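Local coordinates for nicotinate-nucleotide pyrophosphorylase (Ehrlichia chaffeensis, PDB 3L0G), which probably converts quinolinate and phosphoribosyl pyrophosphate to nicotinate mononucleotide with loss of carbon dioxide, a step in NAD biosynthesis, at residues L120-T133 / I281-D293. Sequence-based numbering, arbitrary orientation.
Sequences LNFIQHASGIASIT and ITNSFQNKDIGLD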
ATOM      1  N   LEU C 120      13.988  14.414   1.247  1.00  8.14           N
ATOM      2  CA  LEU C 120      14.410  15.259   2.344  1.00  9.03           C
ATOM      3  C   LEU C 120      13.386  15.179   3.478  1.00  8.45           C
ATOM      4  O   LEU C 120      13.757  15.103   4.663  1.00  8.25           O
ATOM      5  CB  LEU C 120      14.663  16.734   1.896  1.00  8.54           C
ATOM      6  CG  LEU C 120      15.929  16.975   1.049  1.00  9.27           C
ATOM      7  CD1 LEU C 120      16.048  18.485   0.668  1.00 10.28           C
ATOM      8  CD2 LEU C 120      17.287  16.469   1.710  1.00  7.88           C
ATOM      9  N   ASN C 121      12.098  15.209   3.146  1.00  8.09           N
ATOM     10  CA  ASN C 121      11.070  15.227   4.221  1.00  7.50           C
ATOM     11  C   ASN C 121      11.176  13.953   5.030  1.00  7.49           C
ATOM     12  O   ASN C 121      11.072  13.969   6.286  1.00  6.04           O
ATOM     13  CB  ASN C 121       9.644  15.443   3.690  1.00  7.64           C
ATOM     14  CG  ASN C 121       9.398  16.878   3.179  1.00  7.36           C
ATOM     15  OD1 ASN C 121      10.129  17.807   3.517  1.00 11.18           O
ATOM     16  ND2 ASN C 121       8.383  17.048   2.348  1.00  7.07           N
ATOM     17  N   PHE C 122      11.411  12.830   4.339  1.00  7.54           N
ATOM     18  CA  PHE C 122      11.609  11.555   5.078  1.00  7.15           C
ATOM     19  C   PHE C 122      12.807  11.587   6.036  1.00  7.83           C
ATOM     20  O   PHE C 122      12.657  11.248   7.224  1.00  7.88           O
ATOM     21  CB  PHE C 122      11.726  10.336   4.161  1.00  6.09           C
ATOM     22  CG  PHE C 122      10.395   9.778   3.694  1.00  6.57           C
ATOM     23  CD1 PHE C 122      10.112   9.680   2.356  1.00  6.95           C
ATOM     24  CD2 PHE C 122       9.456   9.328   4.584  1.00  6.32           C
ATOM     25  CE1 PHE C 122       8.902   9.153   1.909  1.00  4.24           C
ATOM     26  CE2 PHE C 122       8.241   8.768   4.151  1.00  5.95           C
ATOM     27  CZ  PHE C 122       7.970   8.700   2.814  1.00  4.97           C
ATOM     28  N   ILE C 123      13.994  11.958   5.547  1.00  8.22           N
ATOM     29  CA  ILE C 123      15.196  11.835   6.377  0.50  7.52           C
ATOM     30  C   ILE C 123      15.226  12.900   7.461  1.00  7.98           C
ATOM     31  O   ILE C 123      15.703  12.657   8.564  1.00  6.27           O
ATOM     32  CB  ILE C 123      16.500  11.815   5.559  0.50  7.88           C
ATOM     33  CG1 ILE C 123      16.740  13.138   4.834  0.50  6.59           C
ATOM     34  CG2 ILE C 123      16.482  10.625   4.591  0.50  8.14           C
ATOM     35  CD1 ILE C 123      17.961  13.119   3.969  0.50  7.07           C
ATOM     36  N   GLN C 124      14.674  14.074   7.164  1.00  8.04           N
ATOM     37  CA  GLN C 124      14.558  15.116   8.167  1.00  8.12           C
ATOM     38  C   GLN C 124      13.596  14.695   9.316  1.00  8.02           C
ATOM     39  O   GLN C 124      13.853  14.985  10.481  1.00  7.95           O
ATOM     40  CB  GLN C 124      14.079  16.428   7.525  1.00  8.71           C
ATOM     41  CG  GLN C 124      15.072  17.093   6.570  1.00 10.03           C
ATOM     42  CD  GLN C 124      14.555  18.466   6.086  1.00 14.27           C
ATOM     43  OE1 GLN C 124      14.881  19.491   6.649  1.00 18.76           O
ATOM     44  NE2 GLN C 124      13.720  18.461   5.108  1.00 11.77           N
ATOM     45  N   HIS C 125      12.481  14.053   8.973  1.00  7.69           N
ATOM     46  CA  HIS C 125      11.553  13.511   9.976  1.00  6.96           C
ATOM     47  C   HIS C 125      12.205  12.375  10.766  1.00  7.16           C
ATOM     48  O   HIS C 125      12.286  12.424  12.023  1.00  6.86           O
ATOM     49  CB  HIS C 125      10.333  12.990   9.249  1.00  7.01           C
ATOM     50  CG  HIS C 125       9.281  12.377  10.124  1.00  7.85           C
ATOM     51  ND1 HIS C 125       8.114  13.035  10.442  1.00  6.04           N
ATOM     52  CD2 HIS C 125       9.190  11.147  10.691  1.00  5.59           C
ATOM     53  CE1 HIS C 125       7.356  12.235  11.182  1.00  6.53           C
ATOM     54  NE2 HIS C 125       7.994  11.094  11.357  1.00  5.99           N
ATOM     55  N   ALA C 126      12.689  11.354  10.042  1.00  5.84           N
ATOM     56  CA  ALA C 126      13.269  10.178  10.690  1.00  5.75           C
ATOM     57  C   ALA C 126      14.457  10.586  11.554  1.00  5.66           C
ATOM     58  O   ALA C 126      14.581  10.111  12.670  1.00  5.05           O
ATOM     59  CB  ALA C 126      13.667   9.077   9.665  1.00  4.34           C
ATOM     60  N   SER C 127      15.326  11.471  11.046  1.00  6.27           N
ATOM     61  CA  SER C 127      16.495  11.888  11.808  1.00  6.92           C
ATOM     62  C   SER C 127      16.113  12.749  13.028  1.00  6.97           C
ATOM     63  O   SER C 127      16.787  12.698  14.074  1.00  7.34           O
ATOM     64  CB  SER C 127      17.533  12.598  10.911  1.00  7.28           C
ATOM     65  OG  SER C 127      18.173  11.668  10.041  1.00  9.22           O
ATOM     66  N   GLY C 128      15.041  13.533  12.907  1.00  6.11           N
ATOM     67  CA  GLY C 128      14.539  14.291  14.062  1.00  6.45           C
ATOM     68  C   GLY C 128      14.122  13.377  15.201  1.00  6.65           C
ATOM     69  O   GLY C 128      14.466  13.603  16.355  1.00  7.25           O
ATOM     70  N   ILE C 129      13.401  12.316  14.884  1.00  6.95           N
ATOM     71  CA  ILE C 129      13.023  11.336  15.918  1.00  7.52           C
ATOM     72  C   ILE C 129      14.235  10.589  16.509  1.00  7.92           C
ATOM     73  O   ILE C 129      14.387  10.491  17.715  1.00  8.76           O
ATOM     74  CB  ILE C 129      11.987  10.371  15.372  1.00  7.93           C
ATOM     75  CG1 ILE C 129      10.703  11.153  15.045  1.00  6.02           C
ATOM     76  CG2 ILE C 129      11.715   9.226  16.370  1.00  4.92           C
ATOM     77  CD1 ILE C 129       9.629  10.334  14.255  1.00  5.77           C
ATOM     78  N   ALA C 130      15.125  10.101  15.661  1.00  8.34           N
ATOM     79  CA  ALA C 130      16.286   9.352  16.138  1.00  7.78           C
ATOM     80  C   ALA C 130      17.130  10.257  17.030  1.00  7.26           C
ATOM     81  O   ALA C 130      17.594   9.826  18.060  1.00  6.87           O
ATOM     82  CB  ALA C 130      17.110   8.821  14.973  1.00  6.91           C
ATOM     83  N   SER C 131      17.285  11.526  16.646  1.00  7.38           N
ATOM     84  CA  SER C 131      18.103  12.453  17.414  1.00  7.59           C
ATOM     85  C   SER C 131      17.474  12.841  18.761  1.00  8.00           C
ATOM     86  O   SER C 131      18.175  12.878  19.772  1.00  7.36           O
ATOM     87  CB  SER C 131      18.417  13.701  16.590  1.00  7.70           C
ATOM     88  OG  SER C 131      18.982  13.343  15.325  1.00  7.34           O
ATOM     89  N   ILE C 132      16.169  13.113  18.817  1.00  8.13           N
ATOM     90  CA  ILE C 132      15.577  13.458  20.133  1.00  9.19           C
ATOM     91  C   ILE C 132      15.623  12.218  21.074  1.00  9.30           C
ATOM     92  O   ILE C 132      15.914  12.325  22.271  1.00 10.33           O
ATOM     93  CB  ILE C 132      14.159  14.106  20.023  1.00  9.33           C
ATOM     94  CG1 ILE C 132      13.725  14.694  21.367  1.00 10.73           C
ATOM     95  CG2 ILE C 132      13.120  13.106  19.569  1.00  4.89           C
ATOM     96  CD1 ILE C 132      14.753  15.689  21.979  1.00 15.64           C
ATOM     97  N   THR C 133      15.378  11.041  20.520  1.00  9.35           N
ATOM     98  CA  THR C 133      15.451   9.802  21.290  1.00  9.36           C
ATOM     99  C   THR C 133      16.831   9.636  21.890  1.00  8.94           C
ATOM    100  O   THR C 133      16.983   9.400  23.102  1.00  7.89           O
ATOM    101  CB  THR C 133      15.080   8.566  20.400  1.00  9.45           C
ATOM    102  OG1 THR C 133      13.724   8.708  19.944  1.00 11.25           O
ATOM    103  CG2 THR C 133      15.203   7.255  21.161  1.00  7.94           C
ATOM    104  N   ILE C 281       8.630  12.154  21.681  1.00 14.57           N
ATOM    105  CA  ILE C 281       9.744  11.777  20.775  1.00 12.78           C
ATOM    106  C   ILE C 281       9.280  11.334  19.373  1.00 13.01           C
ATOM    107  O   ILE C 281      10.105  11.208  18.465  1.00 13.13           O
ATOM    108  CB  ILE C 281      10.726  10.758  21.358  1.00 12.41           C
ATOM    109  CG1 ILE C 281      10.036   9.445  21.769  1.00 11.80           C
ATOM    110  CG2 ILE C 281      11.453  11.380  22.548  1.00  9.19           C
ATOM    111  CD1 ILE C 281      11.020   8.359  22.270  1.00 10.38           C
ATOM    112  N   THR C 282       7.975  11.115  19.194  1.00 13.20           N
ATOM    113  CA  THR C 282       7.387  10.759  17.871  1.00 13.22           C
ATOM    114  C   THR C 282       6.284  11.766  17.440  1.00 14.69           C
ATOM    115  O   THR C 282       5.664  11.609  16.412  1.00 14.40           O
ATOM    116  CB  THR C 282       6.815   9.331  17.857  1.00 13.13           C
ATOM    117  OG1 THR C 282       5.770   9.192  18.856  1.00 10.76           O
ATOM    118  CG2 THR C 282       7.889   8.314  18.152  1.00 11.14           C
ATOM    119  N   ASN C 283       6.034  12.776  18.266  1.00 15.68           N
ATOM    120  CA  ASN C 283       5.266  13.927  17.852  1.00 16.76           C
ATOM    121  C   ASN C 283       5.882  15.141  18.567  1.00 17.02           C
ATOM    122  O   ASN C 283       6.648  14.980  19.544  1.00 18.85           O
ATOM    123  CB  ASN C 283       3.765  13.710  18.126  1.00 16.81           C
ATOM    124  CG  ASN C 283       3.427  13.735  19.577  1.00 17.34           C
ATOM    125  OD1 ASN C 283       3.487  14.789  20.205  1.00 19.71           O
ATOM    126  ND2 ASN C 283       3.089  12.564  20.145  1.00 18.69           N
ATOM    127  N   SER C 284       5.649  16.341  18.065  1.00 16.30           N
ATOM    128  CA  SER C 284       6.166  17.552  18.735  1.00 15.83           C
ATOM    129  C   SER C 284       7.701  17.597  18.910  1.00 14.26           C
ATOM    130  O   SER C 284       8.189  18.090  19.905  1.00 14.41           O
ATOM    131  CB  SER C 284       5.522  17.693  20.135  1.00 15.66           C
ATOM    132  OG  SER C 284       4.105  17.650  20.056  1.00 18.45           O
ATOM    133  N   PHE C 285       8.433  17.061  17.957  1.00 13.08           N
ATOM    134  CA  PHE C 285       9.896  17.076  17.963  1.00 12.82           C
ATOM    135  C   PHE C 285      10.368  17.946  16.787  1.00 12.55           C
ATOM    136  O   PHE C 285       9.606  18.217  15.847  1.00 11.92           O
ATOM    137  CB  PHE C 285      10.417  15.653  17.794  1.00 12.18           C
ATOM    138  CG  PHE C 285      10.015  15.049  16.490  1.00 12.15           C
ATOM    139  CD1 PHE C 285      10.788  15.244  15.380  1.00 12.56           C
ATOM    140  CD2 PHE C 285       8.811  14.360  16.359  1.00 13.69           C
ATOM    141  CE1 PHE C 285      10.390  14.747  14.137  1.00 14.46           C
ATOM    142  CE2 PHE C 285       8.424  13.843  15.123  1.00 14.01           C
ATOM    143  CZ  PHE C 285       9.222  14.057  14.014  1.00 14.71           C
ATOM    144  N   GLN C 286      11.634  18.327  16.813  1.00 13.31           N
ATOM    145  CA  GLN C 286      12.231  19.142  15.736  1.00 13.08           C
ATOM    146  C   GLN C 286      12.785  18.278  14.621  1.00 11.93           C
ATOM    147  O   GLN C 286      13.633  17.456  14.878  1.00 11.27           O
ATOM    148  CB  GLN C 286      13.384  19.950  16.290  1.00 14.21           C
ATOM    149  CG  GLN C 286      13.011  20.902  17.360  1.00 18.83           C
ATOM    150  CD  GLN C 286      12.101  21.981  16.814  1.00 25.58           C
ATOM    151  OE1 GLN C 286      12.453  22.663  15.837  1.00 26.34           O
ATOM    152  NE2 GLN C 286      10.898  22.113  17.414  1.00 29.27           N
ATOM    153  N   ASN C 287      12.342  18.491  13.382  1.00 11.26           N
ATOM    154  CA  ASN C 287      13.006  17.906  12.222  1.00 11.28           C
ATOM    155  C   ASN C 287      14.442  18.432  12.196  1.00 10.99           C
ATOM    156  O   ASN C 287      14.688  19.567  12.610  1.00 10.66           O
ATOM    157  CB  ASN C 287      12.323  18.312  10.903  1.00 11.35           C
ATOM    158  CG  ASN C 287      11.142  17.433  10.540  1.00 14.33           C
ATOM    159  OD1 ASN C 287      10.695  17.394   9.361  1.00 20.48           O
ATOM    160  ND2 ASN C 287      10.630  16.715  11.519  1.00 15.53           N
ATOM    161  N   LYS C 288      15.376  17.613  11.716  1.00 10.57           N
ATOM    162  CA  LYS C 288      16.743  18.059  11.474  1.00 10.62           C
ATOM    163  C   LYS C 288      16.849  18.697  10.094  1.00 11.01           C
ATOM    164  O   LYS C 288      16.096  18.385   9.162  1.00 11.16           O
ATOM    165  CB  LYS C 288      17.720  16.905  11.602  1.00 10.80           C
ATOM    166  CG  LYS C 288      17.819  16.353  13.017  1.00 12.29           C
ATOM    167  CD  LYS C 288      18.284  17.448  13.972  1.00 12.93           C
ATOM    168  CE  LYS C 288      18.807  16.892  15.251  1.00 15.01           C
ATOM    169  NZ  LYS C 288      19.196  17.992  16.173  1.00 14.71           N
ATOM    170  N   ASP C 289      17.797  19.609   9.983  1.00 10.91           N
ATOM    171  CA  ASP C 289      18.015  20.353   8.782  1.00 10.99           C
ATOM    172  C   ASP C 289      19.072  19.626   7.964  1.00 11.03           C
ATOM    173  O   ASP C 289      20.237  19.456   8.406  1.00 12.41           O
ATOM    174  CB  ASP C 289      18.432  21.800   9.142  1.00 11.00           C
ATOM    175  CG  ASP C 289      18.455  22.712   7.947  1.00 13.49           C
ATOM    176  OD1 ASP C 289      18.152  22.225   6.836  1.00 14.84           O
ATOM    177  OD2 ASP C 289      18.817  23.913   8.105  1.00 14.50           O
ATOM    178  N   ILE C 290      18.639  19.192   6.784  1.00 10.44           N
ATOM    179  CA  ILE C 290      19.423  18.407   5.820  1.00 10.34           C
ATOM    180  C   ILE C 290      19.008  18.898   4.439  1.00 10.34           C
ATOM    181  O   ILE C 290      17.826  19.099   4.207  1.00  9.81           O
ATOM    182  CB  ILE C 290      19.099  16.902   5.935  1.00 10.25           C
ATOM    183  CG1 ILE C 290      19.381  16.408   7.362  1.00  8.76           C
ATOM    184  CG2 ILE C 290      19.888  16.068   4.901  1.00  9.83           C
ATOM    185  CD1 ILE C 290      18.835  14.984   7.683  1.00  6.86           C
ATOM    186  N   GLY C 291      19.965  19.122   3.540  1.00 10.49           N
ATOM    187  CA  GLY C 291      19.646  19.698   2.219  1.00 10.42           C
ATOM    188  C   GLY C 291      20.243  18.943   1.070  1.00 10.13           C
ATOM    189  O   GLY C 291      21.060  18.079   1.283  1.00  9.76           O
ATOM    190  N   LEU C 292      19.841  19.297  -0.152  1.00 10.64           N
ATOM    191  CA  LEU C 292      20.378  18.719  -1.371  1.00 10.74           C
ATOM    192  C   LEU C 292      21.179  19.804  -2.088  1.00 11.37           C
ATOM    193  O   LEU C 292      20.621  20.799  -2.533  1.00 10.20           O
ATOM    194  CB  LEU C 292      19.249  18.222  -2.274  1.00 11.64           C
ATOM    195  CG  LEU C 292      19.684  17.601  -3.621  1.00 11.10           C
ATOM    196  CD1 LEU C 292      20.637  16.448  -3.408  1.00 10.74           C
ATOM    197  CD2 LEU C 292      18.466  17.129  -4.422  1.00 11.01           C
ATOM    198  N   ASP C 293      22.489  19.614  -2.164  1.00 12.00           N
ATOM    199  CA  ASP C 293      23.393  20.597  -2.736  1.00 12.50           C
ATOM    200  C   ASP C 293      23.820  20.056  -4.090  1.00 13.42           C
ATOM    201  O   ASP C 293      24.205  18.883  -4.196  1.00 14.03           O
ATOM    202  CB  ASP C 293      24.617  20.830  -1.841  1.00 11.94           C
ATOM    203  CG  ASP C 293      24.274  21.575  -0.515  1.00 13.49           C
ATOM    204  OD1 ASP C 293      23.351  22.421  -0.478  1.00 14.00           O
ATOM    205  OD2 ASP C 293      24.947  21.329   0.508  1.00 10.99           O
TER
HETATM  206  O   HOH W   1       9.242  16.136   7.498  1.00 23.99           O
HETATM  207  O   HOH W   2       7.777  15.570   9.484  1.00 16.34           O
HETATM  208  O   HOH W   3      14.988  16.217  16.887  1.00 16.46           O
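Ile-281 lies across the turn of helix 116-139 that carries Ile-132 and Thr-133: its CB meets CG2 of Ile-132 at 3.8 Å, and its CD1 turns to OG1 of Thr-133, a hydroxyl already bonded to the carbonyl of Ile-129. Phe-285 then meets two helix side chains in different ways. One ring face receives Ile-129, whose CG1 stands 3.6 Å from the ring centroid in a CH-pi contact, while the ring edge at CZ points to the face of His-125 in a T-shaped pair, planes at 87°. With CG of Phe-285 held between its backbone N and carbonyl carbon (chi1 62°), the ring lies against the helix backbone at Gly-128. There CA of Gly-128 is 3.4 Å from O of Gln-286, and a water donates to both Gly-128 O and Gln-286 O. A second water lies within hydrogen-bonding reach of both Asn-287 OD1 and Asn-121 O. Lys-288 N bonds to Gln-124 O (3.3 Å, 154° at the hydrogen), a carbonyl that Gly-128 N reaches from the other face. Bent beyond CG, the lysine chain runs past Ser-127 to bring CE tightly against Ser-131 CB. Ile-290 opens the strand, setting CG2 4.1 Å from Leu-120 CD2; Leu-120 CD1 reaches on to Leu-292. In this quinolinate phosphoribosyltransferase fold the 281-293 chain thus returns from the parallel-sheet domain along helix 116-139 to join the N-terminal domain's antiparallel sheet as edge strand 290-294, beside strand 54-61, while helix 158-167 packs on Ile-129 and supplies Asp-161 to His-125 NE2.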